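Local coordinates for protein cyclopenase asqI (Emericella nidulans, PDB 5YY3) that catalyses the zinc-dependent conversion of 4'-methoxycyclopenin into 4'-methoxyviridicatin, releasing methyl isocyanate, in aspoquinolone biosynthesis, at residues A[469-475]-A[487-493]. Residues are numbered along the deposited sequence.
Sequences WNVQVKS and QTLTLRL
Leu491 fills the middle of this face-to-face packing of two extended strands. Its CD1 lies 3.6 Å from Val471 CG1 and 4.2 Å from Val473 CG2, while its CB meets the edge of the indole at 3.9 Å from Trp469 CH2. Trp469, with chi1 at 64° (p), presents one ring face to Leu493, whose CD2 sits 3.4 Å from the centroid of the five-membered ring and almost on its normal, a CH-pi contact. Toward the other end, Val473 CG1 and Leu489 CD2 touch more loosely at 4.4 Å. The strand axes approach to 9.9 Å with 140° between their directions, so the chains run roughly antiparallel without backbone pairing; the CA atoms of Val471 and Leu491 are 9.2 Å apart. Alternate residues, Trp469, Val471, Val473 and Ser475 against Gln487, Leu489, Leu491 and Leu493, direct CA-to-CB inward, as in the core of a beta sandwich. At the polar edge Ser475 OG donates a hydrogen bond to Gln487 OE1 (2.6 Å), while Gln487 NE2 bonds to the backbone of Glu421. The indole NE1 hydrogen-bonds to Asp511. Within the hemocyanin-type Ig-like domain, away from the zinc site, strand 461-475 pairs with strands 422-431 and 523-528, and strand 487-497 with strands 508-517 and 571-580.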
# COMPACT_ATOMS: atom_id res chain seq x y z
N TRP A 469 -22.15 -28.94 -7.02
CA TRP A 469 -21.95 -29.56 -5.73
C TRP A 469 -22.67 -30.89 -5.74
O TRP A 469 -23.59 -31.13 -6.55
CB TRP A 469 -22.44 -28.66 -4.59
CG TRP A 469 -23.91 -28.36 -4.56
CD1 TRP A 469 -24.58 -27.48 -5.36
CD2 TRP A 469 -24.89 -28.93 -3.67
NE1 TRP A 469 -25.92 -27.45 -5.02
CE2 TRP A 469 -26.14 -28.33 -3.99
CE3 TRP A 469 -24.84 -29.87 -2.64
CZ2 TRP A 469 -27.33 -28.66 -3.32
CZ3 TRP A 469 -26.02 -30.19 -1.96
CH2 TRP A 469 -27.25 -29.59 -2.31
N ASN A 470 -22.22 -31.78 -4.88
CA ASN A 470 -22.95 -33.01 -4.68
C ASN A 470 -22.88 -33.41 -3.22
O ASN A 470 -22.05 -32.88 -2.46
CB ASN A 470 -22.43 -34.12 -5.61
CG ASN A 470 -20.94 -34.35 -5.48
OD1 ASN A 470 -20.48 -34.99 -4.53
ND2 ASN A 470 -20.18 -33.85 -6.44
N VAL A 471 -23.78 -34.31 -2.83
CA VAL A 471 -23.87 -34.74 -1.45
C VAL A 471 -24.50 -36.13 -1.44
O VAL A 471 -25.25 -36.51 -2.35
CB VAL A 471 -24.69 -33.75 -0.59
CG1 VAL A 471 -26.14 -33.77 -0.99
CG2 VAL A 471 -24.55 -34.03 0.93
N GLN A 472 -24.18 -36.90 -0.41
CA GLN A 472 -24.71 -38.24 -0.31
C GLN A 472 -25.90 -38.23 0.64
O GLN A 472 -25.84 -37.66 1.74
CB GLN A 472 -23.62 -39.18 0.17
CG GLN A 472 -23.93 -40.64 -0.01
CD GLN A 472 -22.74 -41.51 0.35
OE1 GLN A 472 -21.60 -41.25 -0.09
NE2 GLN A 472 -22.98 -42.54 1.16
N VAL A 473 -27.00 -38.84 0.20
CA VAL A 473 -28.22 -38.88 0.99
C VAL A 473 -28.69 -40.33 1.18
O VAL A 473 -28.81 -41.08 0.21
CB VAL A 473 -29.34 -38.07 0.31
CG1 VAL A 473 -30.58 -37.99 1.21
CG2 VAL A 473 -28.84 -36.68 -0.10
N LYS A 474 -28.94 -40.72 2.42
CA LYS A 474 -29.46 -42.06 2.69
C LYS A 474 -30.63 -41.99 3.67
O LYS A 474 -30.57 -41.31 4.69
CB LYS A 474 -28.37 -42.98 3.24
CG LYS A 474 -28.83 -44.42 3.42
CD LYS A 474 -27.68 -45.33 3.81
CE LYS A 474 -28.14 -46.78 3.99
NZ LYS A 474 -27.28 -47.47 4.97
N SER A 475 -31.70 -42.71 3.35
CA SER A 475 -32.90 -42.58 4.15
C SER A 475 -32.74 -43.23 5.51
O SER A 475 -31.91 -44.12 5.71
CB SER A 475 -34.11 -43.16 3.43
OG SER A 475 -35.27 -43.03 4.24
N GLN A 487 -39.88 -40.78 -0.35
CA GLN A 487 -39.50 -39.77 0.64
C GLN A 487 -39.06 -38.50 -0.08
O GLN A 487 -38.12 -38.54 -0.88
CB GLN A 487 -38.38 -40.25 1.55
CG GLN A 487 -38.04 -39.28 2.66
CD GLN A 487 -37.07 -39.89 3.66
OE1 GLN A 487 -36.45 -40.90 3.39
NE2 GLN A 487 -36.96 -39.28 4.83
N THR A 488 -39.73 -37.39 0.20
CA THR A 488 -39.36 -36.13 -0.41
C THR A 488 -38.77 -35.18 0.62
O THR A 488 -39.38 -34.91 1.63
CB THR A 488 -40.54 -35.48 -1.09
OG1 THR A 488 -40.86 -36.23 -2.27
CG2 THR A 488 -40.21 -34.03 -1.48
N LEU A 489 -37.57 -34.68 0.35
CA LEU A 489 -36.90 -33.76 1.27
C LEU A 489 -36.27 -32.62 0.48
O LEU A 489 -36.20 -32.67 -0.74
CB LEU A 489 -35.87 -34.50 2.11
CG LEU A 489 -34.85 -35.20 1.22
CD1 LEU A 489 -33.50 -34.49 1.23
CD2 LEU A 489 -34.73 -36.68 1.56
N THR A 490 -35.82 -31.60 1.18
CA THR A 490 -35.20 -30.45 0.54
C THR A 490 -33.78 -30.26 1.07
O THR A 490 -33.56 -30.28 2.29
CB THR A 490 -36.02 -29.16 0.75
OG1 THR A 490 -37.31 -29.30 0.13
CG2 THR A 490 -35.30 -27.93 0.15
N LEU A 491 -32.83 -30.13 0.15
CA LEU A 491 -31.43 -29.90 0.49
C LEU A 491 -31.14 -28.41 0.41
O LEU A 491 -31.42 -27.78 -0.62
CB LEU A 491 -30.49 -30.67 -0.45
CG LEU A 491 -30.53 -32.20 -0.38
CD1 LEU A 491 -29.56 -32.76 -1.38
CD2 LEU A 491 -30.20 -32.69 1.02
N ARG A 492 -30.60 -27.85 1.48
CA ARG A 492 -30.30 -26.43 1.53
C ARG A 492 -28.81 -26.18 1.68
O ARG A 492 -28.21 -26.56 2.70
CB ARG A 492 -31.07 -25.77 2.68
CG ARG A 492 -32.54 -26.06 2.66
CD ARG A 492 -33.21 -25.59 3.92
NE ARG A 492 -34.64 -25.82 3.86
CZ ARG A 492 -35.51 -24.93 3.41
NH1 ARG A 492 -35.10 -23.74 3.01
NH2 ARG A 492 -36.80 -25.24 3.38
N LEU A 493 -28.22 -25.55 0.68
CA LEU A 493 -26.77 -25.34 0.64
C LEU A 493 -26.37 -23.88 0.89
O LEU A 493 -26.85 -22.96 0.22
CB LEU A 493 -26.21 -25.79 -0.71
CG LEU A 493 -24.74 -25.44 -0.98
CD1 LEU A 493 -23.81 -26.29 -0.17
CD2 LEU A 493 -24.42 -25.53 -2.46